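Local atomic coordinates of nitrogenase molybdenum-iron protein alpha chain (Clostridium pasteurianum, PDB entry 4WES), a protein that forms, with the beta chain, the molybdenum-iron component of nitrogenase, which reduces dinitrogen to ammonium at an iron-molybdenum-sulfur cluster. Residues A[344-347]-A[348-352]; A[374-377]-A[378-382]; A[461-464]-A[465-469]. All coordinates share one frame; numbering follows the deposited sequence.

Contact 1 of 3, residues A[344-347]-A[348-352]; sequences GGSR and SHTYM. With ICS (iron-sulfur-molybdenum cluster with interstitial carbon), chain F.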
ATOM      1  N   GLY A 344     -20.841 -29.048  -6.033  1.00  9.50           N
ATOM      2  CA  GLY A 344     -21.072 -29.487  -7.394  1.00  9.39           C
ATOM      3  C   GLY A 344     -21.549 -30.916  -7.554  1.00  8.81           C
ATOM      4  O   GLY A 344     -22.658 -31.173  -8.077  1.00 10.18           O
ATOM      5  N   GLY A 345     -20.699 -31.861  -7.149  1.00  8.18           N
ATOM      6  CA  GLY A 345     -20.991 -33.233  -7.358  1.00  9.01           C
ATOM      7  C   GLY A 345     -20.506 -34.209  -6.315  1.00  8.53           C
ATOM      8  O   GLY A 345     -20.867 -35.381  -6.388  1.00  9.75           O
ATOM      9  N   SER A 346     -19.692 -33.767  -5.347  1.00  8.60           N
ATOM     10  CA  SER A 346     -19.141 -34.663  -4.327  1.00  8.95           C
ATOM     11  C   SER A 346     -19.098 -34.034  -2.944  1.00  7.93           C
ATOM     12  O   SER A 346     -19.419 -34.689  -1.959  1.00  8.76           O
ATOM     13  CB  SER A 346     -17.747 -35.129  -4.760  1.00 10.20           C
ATOM     14  OG  SER A 346     -17.083 -35.889  -3.785  1.00 11.60           O
ATOM     15  N   ARG A 347     -18.651 -32.779  -2.846  1.00  8.42           N
ATOM     16  CA  ARG A 347     -18.238 -32.247  -1.539  1.00  8.65           C
ATOM     17  C   ARG A 347     -19.382 -32.000  -0.564  1.00  8.17           C
ATOM     18  O   ARG A 347     -19.172 -31.977   0.646  1.00  9.15           O
ATOM     19  CB  ARG A 347     -17.378 -30.997  -1.740  1.00  9.20           C
ATOM     20  CG  ARG A 347     -16.016 -31.376  -2.293  1.00  8.83           C
ATOM     21  CD  ARG A 347     -15.164 -30.144  -2.516  1.00  9.15           C
ATOM     22  NE  ARG A 347     -13.866 -30.561  -3.050  1.00  9.52           N
ATOM     23  CZ  ARG A 347     -12.937 -29.728  -3.444  1.00  9.16           C
ATOM     24  NH1 ARG A 347     -13.078 -28.438  -3.303  1.00  9.59           N
ATOM     25  NH2 ARG A 347     -11.826 -30.224  -3.975  1.00 11.02           N
ATOM     26  N   SER A 348     -20.613 -31.855  -1.067  1.00  8.63           N
ATOM     27  CA  SER A 348     -21.769 -31.775  -0.165  1.00  9.24           C
ATOM     28  C   SER A 348     -21.835 -32.974   0.747  1.00  9.15           C
ATOM     29  O   SER A 348     -22.325 -32.881   1.873  1.00  9.92           O
ATOM     30  CB  SER A 348     -23.075 -31.660  -0.962  1.00 10.53           C
ATOM     31  OG  SER A 348     -22.959 -30.650  -1.928  1.00 11.90           O
ATOM     32  N   HIS A 349     -21.403 -34.127   0.209  1.00  9.25           N
ATOM     33  CA  HIS A 349     -21.425 -35.363   0.958  1.00  9.05           C
ATOM     34  C   HIS A 349     -20.139 -35.554   1.770  1.00  8.76           C
ATOM     35  O   HIS A 349     -20.163 -35.848   2.976  1.00  9.76           O
ATOM     36  CB  HIS A 349     -21.629 -36.537   0.007  1.00  9.75           C
ATOM     37  CG  HIS A 349     -21.747 -37.846   0.696  1.00 10.01           C
ATOM     38  ND1 HIS A 349     -21.606 -39.050   0.039  1.00 11.50           N
ATOM     39  CD2 HIS A 349     -21.992 -38.143   2.000  1.00 11.08           C
ATOM     40  CE1 HIS A 349     -21.780 -40.021   0.917  1.00 12.65           C
ATOM     41  NE2 HIS A 349     -22.019 -39.502   2.105  1.00 12.00           N
ATOM     42  N   THR A 350     -18.994 -35.375   1.108  1.00  8.73           N
ATOM     43  CA  THR A 350     -17.743 -35.745   1.774  1.00  8.63           C
ATOM     44  C   THR A 350     -17.414 -34.871   2.994  1.00  9.41           C
ATOM     45  O   THR A 350     -16.712 -35.332   3.878  1.00  9.76           O
ATOM     46  CB  THR A 350     -16.602 -35.837   0.771  1.00  9.73           C
ATOM     47  OG1 THR A 350     -16.499 -34.594   0.105  1.00 10.23           O
ATOM     48  CG2 THR A 350     -16.817 -36.980  -0.180  1.00 10.38           C
ATOM     49  N   TYR A 351     -17.907 -33.618   3.029  1.00  8.76           N
ATOM     50  CA  TYR A 351     -17.699 -32.750   4.188  1.00  8.97           C
ATOM     51  C   TYR A 351     -18.633 -33.029   5.384  1.00  9.22           C
ATOM     52  O   TYR A 351     -18.446 -32.467   6.459  1.00 10.24           O
ATOM     53  CB  TYR A 351     -17.743 -31.252   3.764  1.00  9.48           C
ATOM     54  CG  TYR A 351     -16.394 -30.823   3.233  1.00  8.77           C
ATOM     55  CD1 TYR A 351     -15.518 -30.145   4.055  1.00  9.56           C
ATOM     56  CD2 TYR A 351     -15.988 -31.123   1.941  1.00  9.73           C
ATOM     57  CE1 TYR A 351     -14.251 -29.832   3.625  1.00  9.57           C
ATOM     58  CE2 TYR A 351     -14.707 -30.804   1.479  1.00  9.32           C
ATOM     59  CZ  TYR A 351     -13.834 -30.152   2.320  1.00  9.72           C
ATOM     60  OH  TYR A 351     -12.550 -29.863   1.960  1.00 10.12           O
ATOM     61  N   MET A 352     -19.635 -33.881   5.195  1.00  9.27           N
ATOM     62  CA  MET A 352     -20.640 -34.060   6.248  1.00  9.87           C
ATOM     63  C   MET A 352     -20.068 -34.638   7.529  1.00  9.46           C
ATOM     64  O   MET A 352     -20.472 -34.218   8.629  1.00 10.19           O
ATOM     65  CB  MET A 352     -21.766 -34.957   5.743  1.00  9.87           C
ATOM     66  CG  MET A 352     -22.722 -34.203   4.837  1.00  9.79           C
ATOM     67  SD  MET A 352     -24.028 -35.259   4.202  1.00 11.41           S
ATOM     68  CE  MET A 352     -25.089 -34.017   3.470  1.00 11.10           C
TER
HETATM   69 FE1  ICS F 602     -15.594 -33.870  -8.131  1.00  8.52          FE
HETATM   70 MO1  ICS F 602     -16.082 -26.931  -8.034  1.00  7.47          MO
HETATM   71 FE2  ICS F 602     -16.236 -31.726  -9.566  1.00  8.08          FE
HETATM   72 FE3  ICS F 602     -14.199 -31.610  -7.837  1.00  8.15          FE
HETATM   73 FE4  ICS F 602     -16.697 -31.818  -6.953  1.00  8.18          FE
HETATM   74 FE5  ICS F 602     -16.908 -29.245  -6.931  1.00  7.79          FE
HETATM   75 FE6  ICS F 602     -16.387 -29.154  -9.509  1.00  7.80          FE
HETATM   76 FE7  ICS F 602     -14.437 -29.031  -7.807  1.00  7.73          FE
HETATM   77  CX  ICS F 602     -15.836 -30.468  -8.071  1.00  8.35           C
HETATM   78  S1A ICS F 602     -17.723 -33.101  -8.560  1.00  8.76           S
HETATM   79  S1B ICS F 602     -18.060 -28.092  -8.491  1.00  7.90           S
HETATM   80  S2A ICS F 602     -14.306 -32.914  -9.718  1.00  8.61           S
HETATM   81  S2B ICS F 602     -16.807 -30.396 -11.255  1.00  8.23           S
HETATM   82  S3A ICS F 602     -17.963 -30.660  -5.527  1.00  8.42           S
HETATM   83  S3B ICS F 602     -14.622 -27.815  -9.684  1.00  7.64           S
HETATM   84  S4A ICS F 602     -14.875 -32.950  -6.138  1.00  8.70           S
HETATM   85  S4B ICS F 602     -15.301 -27.943  -6.072  1.00  7.77           S
HETATM   86  S5A ICS F 602     -12.553 -30.135  -7.511  1.00  8.36           S
HETATM   87  O   HOH W   1     -14.848 -35.106  -2.105  1.00 10.43           O
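The carbonyl oxygen of Ser346 takes two backbone N-H groups from the first turn of the helix: His349 N at 3.0 Å, well above the carbonyl plane, and Thr350 N at 3.2 Å, much nearer to it. One residue on, Arg347 O accepts from Tyr351 N. A water joins the hydroxyls of the same turn, 2.9 Å from Ser346 OG and 2.8 Å from Thr350 OG1; two short hydroxyl side chains four residues apart can share it. Ser346 is the N-cap residue, but its hydroxyl makes no capping bond. The loop follows strand 338-343 and wraps the iron-molybdenum cofactor. Gly344 and Gly345 lie where a beta carbon would collide with cluster sulfurs, and Gly344 N comes within 3.3 Å of sulfur S3A. In Arg347, CG anti to the carbonyl carbon (chi1 -72°) and a chain extended from CG to NE carry the guanidinium along the cluster until one face lies over S4B, NH1 3.6 Å from that sulfur. The positive group probably complements the electron-rich sulfides; Leu481 O hydrogen-bonds NH1. Tyr351 points the same way alongside, its ring plane 61° from the guanidinium, CE2 4.0 Å from Arg347 CG, while its hydroxyl bonds to that of Tyr484.

Contact 2 of 3, residues A[374-377]-A[378-382]; sequences DYEG and REVIP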
ATOM      1  N   ASP A 374     -25.233 -40.602  -7.087  1.00 10.37           N
ATOM      2  CA  ASP A 374     -24.544 -39.848  -6.036  1.00 10.34           C
ATOM      3  C   ASP A 374     -25.472 -39.528  -4.866  1.00 10.34           C
ATOM      4  O   ASP A 374     -25.020 -39.433  -3.724  1.00 11.11           O
ATOM      5  CB  ASP A 374     -23.955 -38.569  -6.596  1.00  9.92           C
ATOM      6  CG  ASP A 374     -23.007 -38.852  -7.749  1.00  9.67           C
ATOM      7  OD1 ASP A 374     -21.906 -39.376  -7.494  1.00 10.50           O
ATOM      8  OD2 ASP A 374     -23.423 -38.587  -8.889  1.00 10.92           O
ATOM      9  N   TYR A 375     -26.750 -39.269  -5.158  1.00 10.48           N
ATOM     10  CA  TYR A 375     -27.746 -39.011  -4.111  1.00 11.03           C
ATOM     11  C   TYR A 375     -28.184 -40.285  -3.407  1.00 10.98           C
ATOM     12  O   TYR A 375     -28.250 -40.322  -2.173  1.00 12.39           O
ATOM     13  CB  TYR A 375     -28.958 -38.318  -4.707  1.00 10.54           C
ATOM     14  CG  TYR A 375     -28.788 -36.876  -5.135  1.00 10.69           C
ATOM     15  CD1 TYR A 375     -28.836 -35.845  -4.207  1.00 11.10           C
ATOM     16  CD2 TYR A 375     -28.588 -36.528  -6.469  1.00 11.21           C
ATOM     17  CE1 TYR A 375     -28.741 -34.503  -4.580  1.00 10.66           C
ATOM     18  CE2 TYR A 375     -28.503 -35.205  -6.865  1.00 10.47           C
ATOM     19  CZ  TYR A 375     -28.584 -34.182  -5.919  1.00  9.91           C
ATOM     20  OH  TYR A 375     -28.491 -32.873  -6.261  1.00 10.34           O
ATOM     21  N   GLU A 376     -28.535 -41.312  -4.178  1.00 11.38           N
ATOM     22  CA  GLU A 376     -29.263 -42.494  -3.721  1.00 11.80           C
ATOM     23  C   GLU A 376     -28.405 -43.735  -3.578  1.00 12.08           C
ATOM     24  O   GLU A 376     -28.862 -44.748  -3.028  1.00 13.21           O
ATOM     25  CB  GLU A 376     -30.401 -42.797  -4.687  1.00 12.22           C
ATOM     26  CG  GLU A 376     -31.426 -41.678  -4.868  1.00 13.18           C
ATOM     27  CD  GLU A 376     -32.463 -41.962  -5.918  1.00 14.07           C
ATOM     28  OE1 GLU A 376     -32.976 -43.119  -5.933  1.00 15.24           O
ATOM     29  OE2 GLU A 376     -32.773 -41.058  -6.735  1.00 13.51           O
ATOM     30  N   GLY A 377     -27.194 -43.687  -4.115  1.00 12.22           N
ATOM     31  CA  GLY A 377     -26.299 -44.810  -4.178  1.00 12.37           C
ATOM     32  C   GLY A 377     -26.251 -45.523  -5.504  1.00 12.92           C
ATOM     33  O   GLY A 377     -27.197 -45.454  -6.303  1.00 12.73           O
ATOM     34  N   ARG A 378     -25.141 -46.182  -5.780  1.00 12.45           N
ATOM     35  CA  ARG A 378     -24.953 -46.864  -7.049  1.00 12.32           C
ATOM     36  C   ARG A 378     -25.920 -48.007  -7.323  1.00 14.23           C
ATOM     37  O   ARG A 378     -26.102 -48.430  -8.479  1.00 15.39           O
ATOM     38  CB  ARG A 378     -23.511 -47.371  -7.181  1.00 14.06           C
ATOM     39  CG  ARG A 378     -22.507 -46.269  -7.436  1.00 11.99           C
ATOM     40  CD  ARG A 378     -21.084 -46.800  -7.501  1.00 12.67           C
ATOM     41  NE  ARG A 378     -20.897 -47.742  -8.597  1.00 13.55           N
ATOM     42  CZ  ARG A 378     -20.576 -47.422  -9.850  1.00 14.23           C
ATOM     43  NH1 ARG A 378     -20.454 -48.387 -10.752  1.00 17.25           N
ATOM     44  NH2 ARG A 378     -20.318 -46.179 -10.207  1.00 13.67           N
ATOM     45  N   GLU A 379     -26.573 -48.500  -6.280  1.00 14.14           N
ATOM     46  CA  GLU A 379     -27.555 -49.555  -6.463  1.00 15.40           C
ATOM     47  C   GLU A 379     -28.702 -49.112  -7.359  1.00 15.69           C
ATOM     48  O   GLU A 379     -29.374 -49.982  -7.899  1.00 17.59           O
ATOM     49  CB  GLU A 379     -28.122 -50.053  -5.126  1.00 20.99           C
ATOM     50  CG  GLU A 379     -28.714 -48.992  -4.224  1.00 29.73           C
ATOM     51  CD  GLU A 379     -27.722 -48.461  -3.186  1.00 41.56           C
ATOM     52  OE1 GLU A 379     -26.518 -48.119  -3.506  1.00 26.84           O
ATOM     53  OE2 GLU A 379     -28.178 -48.368  -2.026  1.00 52.08           O
ATOM     54  N   VAL A 380     -28.925 -47.804  -7.527  1.00 14.35           N
ATOM     55  CA  VAL A 380     -30.032 -47.364  -8.385  1.00 15.97           C
ATOM     56  C   VAL A 380     -29.651 -47.265  -9.868  1.00 15.01           C
ATOM     57  O   VAL A 380     -30.518 -47.007 -10.706  1.00 15.76           O
ATOM     58  CB  VAL A 380     -30.678 -46.043  -7.925  1.00 14.89           C
ATOM     59  CG1 VAL A 380     -31.046 -46.100  -6.453  1.00 16.82           C
ATOM     60  CG2 VAL A 380     -29.803 -44.836  -8.258  1.00 15.05           C
ATOM     61  N   ILE A 381     -28.393 -47.491 -10.212  1.00 15.52           N
ATOM     62  CA  ILE A 381     -27.930 -47.292 -11.594  1.00 16.04           C
ATOM     63  C   ILE A 381     -28.793 -48.020 -12.643  1.00 16.47           C
ATOM     64  O   ILE A 381     -29.146 -47.434 -13.674  1.00 18.21           O
ATOM     65  CB  ILE A 381     -26.421 -47.601 -11.744  1.00 15.38           C
ATOM     66  CG1 ILE A 381     -25.597 -46.469 -11.099  1.00 14.98           C
ATOM     67  CG2 ILE A 381     -26.057 -47.792 -13.202  1.00 16.72           C
ATOM     68  CD1 ILE A 381     -24.110 -46.741 -11.032  1.00 16.18           C
ATOM     69  N   PRO A 382     -29.181 -49.286 -12.386  1.00 18.12           N
ATOM     70  CA  PRO A 382     -29.995 -49.983 -13.406  1.00 19.39           C
ATOM     71  C   PRO A 382     -31.349 -49.316 -13.721  1.00 20.71           C
ATOM     72  O   PRO A 382     -31.940 -49.606 -14.774  1.00 25.08           O
ATOM     73  CB  PRO A 382     -30.210 -51.362 -12.789  1.00 25.23           C
ATOM     74  CG  PRO A 382     -29.016 -51.566 -11.908  1.00 23.60           C
ATOM     75  CD  PRO A 382     -28.734 -50.212 -11.326  1.00 19.51           C
TER
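The flat carboxylate of Glu379 folds back over Gly377: with CG lodged between backbone N and carbonyl carbon (chi1 55°) and a bend at chi2, OE1 arrives 3.4 Å from Gly377 CA, while Lys432 forms a salt bridge with OE2. The guanidinium of Arg378 carries the CD1 methyl of Ile381 over the centre of one face, 3.8 Å above the plane, and its nitrogens reach Glu271, in a salt bridge, and His263. Arg378 comes directly after Gly377, at the junction where helix 372-376 ends and a 3-10 segment begins. Gly377 makes this turn with a positive phi of 100°; a beta carbon here would be jammed against the preceding carbonyl oxygen and would also clash with Glu379 OE1, so glycine suits the place on both counts. Its own oxygen opens the 3-10 segment by accepting Val380 N at 3.2 Å, an i to i+3 bond that is nearly straight at the hydrogen (171°) although the donor stands above the carbonyl plane. Glu376 and Val380 cross at about a right angle, the branched valine laying a methyl on the aliphatic part of the glutamate, whose acid end pairs with Arg372. Val380 CG1 thus sits 3.8 Å from Glu376 CB and 3.6 Å from its OE1.

Contact 3 of 3, residues A[461-464]-A[465-469]; sequences FFAG and IKEKF. With HCA (3-hydroxy-3-carboxy-adipic acid), chain E.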
ATOM      1  N   PHE A 461     -23.868 -21.565   5.652  1.00  8.50           N
ATOM      2  CA  PHE A 461     -24.327 -22.130   4.387  1.00  8.98           C
ATOM      3  C   PHE A 461     -23.107 -22.232   3.488  1.00  8.79           C
ATOM      4  O   PHE A 461     -22.587 -21.234   3.034  1.00 10.40           O
ATOM      5  CB  PHE A 461     -25.451 -21.274   3.781  1.00  9.40           C
ATOM      6  CG  PHE A 461     -26.303 -21.985   2.765  1.00  9.70           C
ATOM      7  CD1 PHE A 461     -27.690 -21.935   2.850  1.00 10.89           C
ATOM      8  CD2 PHE A 461     -25.734 -22.703   1.709  1.00 10.72           C
ATOM      9  CE1 PHE A 461     -28.457 -22.593   1.942  1.00 11.98           C
ATOM     10  CE2 PHE A 461     -26.521 -23.383   0.800  1.00 11.77           C
ATOM     11  CZ  PHE A 461     -27.885 -23.319   0.926  1.00 12.34           C
ATOM     12  N   PHE A 462     -22.647 -23.473   3.294  1.00  8.17           N
ATOM     13  CA  PHE A 462     -21.457 -23.736   2.472  1.00  8.38           C
ATOM     14  C   PHE A 462     -21.870 -23.812   1.006  1.00  8.88           C
ATOM     15  O   PHE A 462     -22.783 -24.565   0.667  1.00  9.61           O
ATOM     16  CB  PHE A 462     -20.814 -25.053   2.888  1.00  8.68           C
ATOM     17  CG  PHE A 462     -20.294 -25.086   4.290  1.00  8.58           C
ATOM     18  CD1 PHE A 462     -21.067 -25.570   5.328  1.00  9.06           C
ATOM     19  CD2 PHE A 462     -19.035 -24.634   4.571  1.00  8.97           C
ATOM     20  CE1 PHE A 462     -20.595 -25.610   6.613  1.00  9.17           C
ATOM     21  CE2 PHE A 462     -18.547 -24.667   5.865  1.00  9.18           C
ATOM     22  CZ  PHE A 462     -19.323 -25.130   6.893  1.00  9.35           C
ATOM     23  N   ALA A 463     -21.142 -23.102   0.139  1.00  8.12           N
ATOM     24  CA  ALA A 463     -21.483 -23.102  -1.284  1.00  8.20           C
ATOM     25  C   ALA A 463     -20.269 -22.672  -2.108  1.00  7.63           C
ATOM     26  O   ALA A 463     -19.144 -23.139  -1.816  1.00  8.03           O
ATOM     27  CB  ALA A 463     -22.763 -22.274  -1.534  1.00  9.18           C
ATOM     28  N   GLY A 464     -20.458 -21.841  -3.103  1.00  8.19           N
ATOM     29  CA  GLY A 464     -19.401 -21.343  -3.933  1.00  7.80           C
ATOM     30  C   GLY A 464     -19.351 -19.837  -3.985  1.00  7.28           C
ATOM     31  O   GLY A 464     -20.014 -19.140  -3.162  1.00  7.98           O
ATOM     32  N   ILE A 465     -18.627 -19.314  -4.958  1.00  7.18           N
ATOM     33  CA  ILE A 465     -18.389 -17.894  -5.046  1.00  7.62           C
ATOM     34  C   ILE A 465     -19.631 -17.090  -5.448  1.00  7.76           C
ATOM     35  O   ILE A 465     -19.755 -15.923  -5.074  1.00  8.74           O
ATOM     36  CB  ILE A 465     -17.199 -17.644  -6.002  1.00  9.54           C
ATOM     37  CG1 ILE A 465     -16.700 -16.214  -5.950  1.00 11.09           C
ATOM     38  CG2 ILE A 465     -17.544 -18.034  -7.436  1.00 10.12           C
ATOM     39  CD1 ILE A 465     -16.205 -15.769  -4.633  1.00 11.60           C
ATOM     40  N   LYS A 466     -20.513 -17.688  -6.251  1.00  7.74           N
ATOM     41  CA  LYS A 466     -21.698 -16.951  -6.704  1.00  7.95           C
ATOM     42  C   LYS A 466     -22.708 -16.806  -5.579  1.00  8.20           C
ATOM     43  O   LYS A 466     -23.424 -15.797  -5.525  1.00  9.24           O
ATOM     44  CB  LYS A 466     -22.323 -17.591  -7.935  1.00  8.05           C
ATOM     45  CG  LYS A 466     -21.343 -17.654  -9.117  1.00  8.22           C
ATOM     46  CD  LYS A 466     -21.972 -18.107 -10.423  1.00  8.49           C
ATOM     47  CE  LYS A 466     -22.655 -19.444 -10.415  1.00  8.27           C
ATOM     48  NZ  LYS A 466     -21.746 -20.566 -10.054  1.00  9.20           N
ATOM     49  N   GLU A 467     -22.791 -17.781  -4.691  1.00  8.16           N
ATOM     50  CA  GLU A 467     -23.710 -17.725  -3.571  1.00  8.27           C
ATOM     51  C   GLU A 467     -23.143 -16.993  -2.378  1.00  8.51           C
ATOM     52  O   GLU A 467     -23.907 -16.430  -1.570  1.00  8.90           O
ATOM     53  CB  GLU A 467     -24.110 -19.134  -3.138  1.00  9.21           C
ATOM     54  CG  GLU A 467     -24.698 -20.045  -4.212  1.00 10.43           C
ATOM     55  CD  GLU A 467     -23.687 -20.933  -4.929  1.00 11.22           C
ATOM     56  OE1 GLU A 467     -22.466 -20.613  -4.912  1.00  9.81           O
ATOM     57  OE2 GLU A 467     -24.142 -21.971  -5.495  1.00 12.14           O
ATOM     58  N   LYS A 468     -21.826 -17.013  -2.203  1.00  8.31           N
ATOM     59  CA  LYS A 468     -21.204 -16.613  -0.924  1.00  8.06           C
ATOM     60  C   LYS A 468     -21.718 -15.234  -0.455  1.00  7.88           C
ATOM     61  O   LYS A 468     -22.154 -15.097   0.686  1.00  8.04           O
ATOM     62  CB  LYS A 468     -19.679 -16.532  -1.053  1.00  8.48           C
ATOM     63  CG  LYS A 468     -19.020 -16.108   0.251  1.00  8.92           C
ATOM     64  CD  LYS A 468     -17.519 -15.883   0.107  1.00  8.42           C
ATOM     65  CE  LYS A 468     -16.843 -15.454   1.385  1.00  9.46           C
ATOM     66  NZ  LYS A 468     -16.575 -16.578   2.312  1.00  8.50           N
ATOM     67  N   PHE A 469     -21.581 -14.235  -1.307  1.00  8.00           N
ATOM     68  CA  PHE A 469     -21.900 -12.874  -0.878  1.00  8.02           C
ATOM     69  C   PHE A 469     -23.416 -12.633  -0.782  1.00  9.17           C
ATOM     70  O   PHE A 469     -23.840 -11.786  -0.002  1.00  9.27           O
ATOM     71  CB  PHE A 469     -21.181 -11.839  -1.737  1.00  8.63           C
ATOM     72  CG  PHE A 469     -19.699 -12.008  -1.701  1.00  8.27           C
ATOM     73  CD1 PHE A 469     -18.985 -11.807  -0.523  1.00  8.40           C
ATOM     74  CD2 PHE A 469     -18.994 -12.365  -2.845  1.00  8.97           C
ATOM     75  CE1 PHE A 469     -17.620 -12.011  -0.466  1.00  9.38           C
ATOM     76  CE2 PHE A 469     -17.632 -12.554  -2.792  1.00  8.98           C
ATOM     77  CZ  PHE A 469     -16.950 -12.385  -1.621  1.00  9.13           C
TER
HETATM   78  C1  HCA E 601     -16.461 -24.938 -12.236  1.00  9.67           C
HETATM   79  C2  HCA E 601     -15.305 -24.589 -11.294  1.00  8.09           C
HETATM   80  C3  HCA E 601     -15.726 -24.392  -9.839  1.00  7.43           C
HETATM   81  C4  HCA E 601     -16.342 -23.001  -9.591  1.00  7.37           C
HETATM   82  C5  HCA E 601     -16.476 -22.799  -8.071  1.00  8.33           C
HETATM   83  C6  HCA E 601     -17.435 -21.771  -7.551  1.00  8.30           C
HETATM   84  C7  HCA E 601     -14.490 -24.521  -8.946  1.00  7.59           C
HETATM   85  O1  HCA E 601     -17.489 -25.452 -11.773  1.00 10.09           O
HETATM   86  O2  HCA E 601     -16.314 -24.720 -13.450  1.00 10.56           O
HETATM   87  O3  HCA E 601     -17.076 -21.079  -6.548  1.00  8.11           O
HETATM   88  O4  HCA E 601     -18.551 -21.640  -8.100  1.00  8.53           O
HETATM   89  O5  HCA E 601     -14.558 -25.319  -7.985  1.00  7.33           O
HETATM   90  O6  HCA E 601     -13.511 -23.797  -9.174  1.00  8.14           O
HETATM   91  O7  HCA E 601     -16.685 -25.368  -9.463  1.00  7.52           O
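A glutamate side chain bends back from the first turn of a helix to grip the backbone just ahead of it: Glu467 OE1 accepts Gly464 N at 3.0 Å. The bond is bent, 138° at the hydrogen, and the donor approaches from above the carboxylate plane. A sharp bend at chi2 (93°) folds the chain this way. Ala463 offers its methyl as a small apolar surface to the glutamate carbons, CB lying 3.8 Å from both CB and CD of Glu467. A beta carbon on Gly464 would crowd OE1. Gly464 O accepts a weak bond from Lys468 N, 3.0 Å away. Near the beginning of the helix, Ile465 N donates to homocitrate O3 at 2.8 Å, nearly straight, and Ile465 CG2 touches the same oxygen at 3.2 Å. A main-chain N-H near a helix N-terminus suits a carboxylate, and the helix dipole probably adds to the attraction. Lys466 NZ lies 3.9 Å from homocitrate O4; it bonds to Ala50 O and to Ser50 of the beta chain. The chain thus passes from strand 460-462, beside strand 338-343, through the short loop Ala463-Gly464 into helix 465-473, with Glu467 against Tyr342 of strand 338-343 and Met449 of helix 446-456.

How the contacts relate
Contacts 1 and 3 both follow directly on strands of the same mixed sheet, 338-343 and its neighbour 460-462, and both present the start of a helix to the cofactor. Their centres are about 14 Å apart and their nearest atoms about 7 Å: contact 1 wraps the metal-sulfur cluster, contact 3 hydrogen-bonds one carboxylate of the homocitrate, whose O5 and O7 coordinate molybdenum. The Arg347 side chain and Gly464 come within about 5 and 4 Å of the side chain of His482, a cluster ligand. Contact 2 stands farther back, the Arg378 side chain about 13 Å from the cluster. It meets contact 1 by packing alone, Gly345 O lying 4.3 Å from Asp374 OD1, and is about 27 Å, centre to centre, from contact 3.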